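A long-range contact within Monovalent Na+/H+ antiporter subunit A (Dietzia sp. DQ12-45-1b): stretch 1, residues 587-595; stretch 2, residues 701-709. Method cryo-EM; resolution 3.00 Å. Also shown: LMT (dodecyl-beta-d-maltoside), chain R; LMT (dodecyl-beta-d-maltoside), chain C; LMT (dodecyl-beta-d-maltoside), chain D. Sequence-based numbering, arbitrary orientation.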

# COMPACT_ATOMS: atom_id res chain seq x y z
N ALA B 587 27.11 -12.04 -8.64
CA ALA B 587 27.17 -10.74 -9.29
C ALA B 587 28.31 -9.87 -8.79
O ALA B 587 29.00 -9.23 -9.59
CB ALA B 587 25.84 -10.00 -9.10
N VAL B 588 28.52 -9.82 -7.48
CA VAL B 588 29.43 -8.85 -6.87
C VAL B 588 30.86 -9.38 -6.92
O VAL B 588 31.13 -10.52 -6.52
CB VAL B 588 29.02 -8.54 -5.43
CG1 VAL B 588 29.96 -7.52 -4.82
CG2 VAL B 588 27.60 -8.03 -5.38
N ARG B 589 31.77 -8.55 -7.42
CA ARG B 589 33.20 -8.79 -7.32
C ARG B 589 33.80 -7.67 -6.48
O ARG B 589 33.76 -6.50 -6.90
CB ARG B 589 33.86 -8.83 -8.70
CG ARG B 589 33.56 -10.09 -9.50
CD ARG B 589 34.47 -11.23 -9.09
NE ARG B 589 35.73 -11.23 -9.83
CZ ARG B 589 36.85 -10.66 -9.39
NH1 ARG B 589 36.87 -10.05 -8.22
NH2 ARG B 589 37.95 -10.70 -10.13
N PRO B 590 34.36 -7.96 -5.31
CA PRO B 590 34.79 -6.88 -4.42
C PRO B 590 36.15 -6.32 -4.80
O PRO B 590 37.04 -7.03 -5.29
CB PRO B 590 34.85 -7.57 -3.05
CG PRO B 590 35.19 -8.98 -3.38
CD PRO B 590 34.55 -9.29 -4.71
N GLU B 591 36.31 -5.03 -4.55
CA GLU B 591 37.57 -4.34 -4.76
C GLU B 591 38.52 -4.63 -3.61
O GLU B 591 38.10 -5.09 -2.55
CB GLU B 591 37.33 -2.84 -4.90
CG GLU B 591 36.76 -2.43 -6.24
CD GLU B 591 36.66 -0.92 -6.39
OE1 GLU B 591 35.86 -0.30 -5.67
OE2 GLU B 591 37.38 -0.35 -7.24
N PRO B 592 39.82 -4.38 -3.79
CA PRO B 592 40.76 -4.58 -2.68
C PRO B 592 40.44 -3.67 -1.50
O PRO B 592 39.99 -2.54 -1.66
CB PRO B 592 42.12 -4.22 -3.30
CG PRO B 592 41.94 -4.45 -4.76
CD PRO B 592 40.52 -4.07 -5.05
N GLU B 593 40.67 -4.20 -0.30
CA GLU B 593 40.32 -3.50 0.92
C GLU B 593 41.26 -2.32 1.15
O GLU B 593 42.41 -2.31 0.70
CB GLU B 593 40.37 -4.46 2.11
CG GLU B 593 39.33 -4.20 3.18
CD GLU B 593 38.81 -5.48 3.80
OE1 GLU B 593 39.40 -6.55 3.53
OE2 GLU B 593 37.81 -5.42 4.54
N VAL B 594 40.76 -1.32 1.87
CA VAL B 594 41.52 -0.14 2.23
C VAL B 594 41.83 -0.22 3.72
O VAL B 594 40.91 -0.23 4.55
CB VAL B 594 40.77 1.16 1.90
CG1 VAL B 594 41.40 2.34 2.61
CG2 VAL B 594 40.75 1.38 0.40
N GLY B 595 43.11 -0.29 4.06
CA GLY B 595 43.48 -0.46 5.46
C GLY B 595 43.03 -1.82 5.96
O GLY B 595 43.23 -2.84 5.30
C1B LMT R . 28.08 -10.79 -15.98
C2B LMT R . 28.39 -12.18 -15.39
C3B LMT R . 29.55 -12.86 -16.15
C4B LMT R . 29.70 -12.24 -17.56
C5B LMT R . 30.00 -10.74 -17.38
C6B LMT R . 29.80 -10.00 -18.70
O1B LMT R . 27.37 -10.04 -15.06
O2B LMT R . 28.73 -11.98 -14.07
O3B LMT R . 29.40 -14.22 -16.19
O4' LMT R . 30.73 -12.84 -18.25
O5B LMT R . 29.26 -10.13 -16.34
O6B LMT R . 30.17 -8.69 -18.57
C1' LMT R . 25.34 -8.69 -12.71
C2' LMT R . 25.77 -10.16 -12.67
C3' LMT R . 25.38 -10.83 -14.00
C4' LMT R . 25.96 -10.03 -15.18
C5' LMT R . 25.48 -8.57 -14.98
C6' LMT R . 24.85 -7.96 -16.20
O1' LMT R . 24.53 -8.40 -11.65
O2' LMT R . 27.13 -10.21 -12.56
O3' LMT R . 24.03 -10.89 -14.11
O5' LMT R . 24.60 -8.47 -13.89
O6' LMT R . 24.59 -8.99 -17.06
C1 LMT R . 23.17 -8.25 -11.94
C2 LMT R . 22.71 -7.14 -11.05
C3 LMT R . 21.29 -7.19 -10.60
C4 LMT R . 20.68 -5.85 -10.88
C5 LMT R . 19.21 -5.91 -10.72
C6 LMT R . 18.51 -4.78 -11.39
C7 LMT R . 17.04 -4.93 -11.21
C8 LMT R . 16.35 -3.81 -11.91
C9 LMT R . 14.86 -3.87 -11.81
C10 LMT R . 14.32 -2.64 -12.48
C11 LMT R . 13.61 -2.98 -13.75
C12 LMT R . 12.27 -2.33 -13.82
C1 LMT C . 32.94 -13.22 3.80
C2 LMT C . 32.27 -12.95 5.11
C3 LMT C . 31.03 -13.75 5.38
C4 LMT C . 30.44 -13.22 6.66
C5 LMT C . 29.74 -14.32 7.39
C6 LMT C . 28.68 -13.81 8.30
C7 LMT C . 28.35 -14.86 9.32
C8 LMT C . 26.91 -14.79 9.64
C9 LMT C . 26.41 -15.92 10.47
C10 LMT C . 24.96 -16.12 10.14
C11 LMT C . 24.23 -16.83 11.24
C12 LMT C . 24.87 -18.13 11.57
C1 LMT D . 32.32 -12.57 -1.19
C2 LMT D . 31.90 -12.21 -2.57
C3 LMT D . 30.44 -12.35 -2.87
C4 LMT D . 29.72 -11.30 -2.06
C5 LMT D . 28.26 -11.60 -2.04
C6 LMT D . 27.44 -10.39 -1.74
C7 LMT D . 25.99 -10.74 -1.81
C8 LMT D . 25.18 -9.53 -1.53
C9 LMT D . 23.71 -9.79 -1.41
C10 LMT D . 23.04 -8.47 -1.15
C11 LMT D . 21.61 -8.65 -0.76
C12 LMT D . 21.47 -9.10 0.65
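Stretch 2, residues 701-709: WAMTGRREL

Stretch 2 lies along stretch 1 as one irregular chain against another, and the two run in the same general sense: A702 sits over P590, their CA atoms 5.3 Å apart, and R706 over E593, at 4.7 Å. Neither is a regular helix or strand through the contact. Stretch 1 leaves a helix at V588 and continues extended as far as V594, whereas in stretch 2 A702 is the first residue to leave helical phi/psi, and the chain follows a more crumpled path through G705 and R706. Together they bury 600 Å².

R706 covers the most surface. Its CA-to-CB bond points sideways, but m, m and t rotamers at chi1 to chi3 bring the guanidinium back onto stretch 1. There the group is sandwiched: P590 CB lies over one face, 3.7 Å from R706 NH2, and E593 CD over the opposite face. The carboxylate offers charge without a salt bridge, E593 OE1 standing 4.2 Å from R706 NH1 and well out of the guanidinium plane. E591 O approaches R706 NH1 to 2.6 Å. Within its own stretch, R706 NH2 donates a hydrogen bond to W701 O at 2.9 Å, which ties the arginine's end back to W701.

V594 anchors the far end. V594 N donates a hydrogen bond to G705 O at 3.0 Å, and E593 CA adds a CA-H...O contact to G705 O at 3.3 Å. The CA-to-CB bond of V594 points toward stretch 2, with V594 CG2 4.0 Å from R706 C and V594 CG1 3.3 Å from E708 OE2.

At the near end the packing is apolar: P590 CB meets A702 CB at 4.0 Å, and V588 CG2 meets M703 CE at 3.6 Å. The rule is economical: the V594 N to G705 O hydrogen bond falls where the chains come close, beside the E593-R706 pairing, and the guanidinium of R706 lies between P590 CB and E593 CD.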

# COMPACT_ATOMS: atom_id res chain seq x y z
N TRP B 701 30.47 -7.40 3.99
CA TRP B 701 31.91 -7.65 3.90
C TRP B 701 32.47 -7.25 2.54
O TRP B 701 33.64 -6.85 2.46
CB TRP B 701 32.21 -9.12 4.16
CG TRP B 701 33.66 -9.46 4.03
CD1 TRP B 701 34.63 -9.26 4.97
CD2 TRP B 701 34.31 -10.04 2.90
NE1 TRP B 701 35.84 -9.69 4.50
CE2 TRP B 701 35.67 -10.17 3.22
CE3 TRP B 701 33.87 -10.46 1.64
CZ2 TRP B 701 36.60 -10.70 2.34
CZ3 TRP B 701 34.80 -10.99 0.76
CH2 TRP B 701 36.15 -11.11 1.11
N ALA B 702 31.67 -7.33 1.49
CA ALA B 702 32.15 -7.10 0.13
C ALA B 702 31.75 -5.74 -0.43
O ALA B 702 31.86 -5.53 -1.64
CB ALA B 702 31.65 -8.21 -0.79
N MET B 703 31.27 -4.82 0.41
CA MET B 703 30.77 -3.55 -0.11
C MET B 703 31.13 -2.33 0.72
O MET B 703 30.69 -1.23 0.38
CB MET B 703 29.25 -3.61 -0.27
CG MET B 703 28.77 -4.41 -1.46
SD MET B 703 27.00 -4.22 -1.72
CE MET B 703 26.72 -5.46 -2.98
N THR B 704 31.91 -2.46 1.79
CA THR B 704 32.10 -1.33 2.71
C THR B 704 33.53 -0.81 2.74
O THR B 704 33.74 0.38 2.49
CB THR B 704 31.64 -1.73 4.11
OG1 THR B 704 32.50 -2.75 4.63
CG2 THR B 704 30.20 -2.22 4.08
N GLY B 705 34.51 -1.65 3.04
CA GLY B 705 35.86 -1.15 3.22
C GLY B 705 36.68 -1.15 1.95
O GLY B 705 37.80 -1.67 1.94
N ARG B 706 36.16 -0.56 0.88
CA ARG B 706 36.80 -0.62 -0.42
C ARG B 706 37.09 0.75 -1.02
O ARG B 706 37.60 0.81 -2.15
CB ARG B 706 35.95 -1.43 -1.39
CG ARG B 706 35.29 -2.65 -0.77
CD ARG B 706 36.31 -3.67 -0.32
NE ARG B 706 35.70 -4.93 0.09
CZ ARG B 706 36.34 -6.09 0.13
NH1 ARG B 706 37.61 -6.16 -0.22
NH2 ARG B 706 35.70 -7.19 0.51
N ARG B 707 36.79 1.84 -0.32
CA ARG B 707 37.06 3.18 -0.82
C ARG B 707 37.70 4.01 0.28
O ARG B 707 37.51 3.76 1.47
CB ARG B 707 35.77 3.86 -1.30
CG ARG B 707 34.76 4.12 -0.21
CD ARG B 707 33.50 4.74 -0.78
NE ARG B 707 32.52 5.02 0.26
CZ ARG B 707 32.47 6.15 0.97
NH1 ARG B 707 31.54 6.31 1.89
NH2 ARG B 707 33.36 7.10 0.76
N GLU B 708 38.48 5.01 -0.14
CA GLU B 708 39.26 5.81 0.79
C GLU B 708 38.37 6.59 1.76
O GLU B 708 38.37 6.32 2.96
CB GLU B 708 40.16 6.78 0.03
CG GLU B 708 41.38 6.13 -0.61
CD GLU B 708 42.55 6.03 0.34
OE1 GLU B 708 43.41 6.94 0.33
OE2 GLU B 708 42.62 5.05 1.11
N LEU B 709 37.60 7.53 1.22
CA LEU B 709 36.72 8.37 2.03
C LEU B 709 35.78 9.16 1.13
O LEU B 709 36.22 9.74 0.13
CB LEU B 709 37.52 9.32 2.92
CG LEU B 709 36.71 10.12 3.94
CD1 LEU B 709 35.94 9.20 4.86
CD2 LEU B 709 37.62 11.03 4.75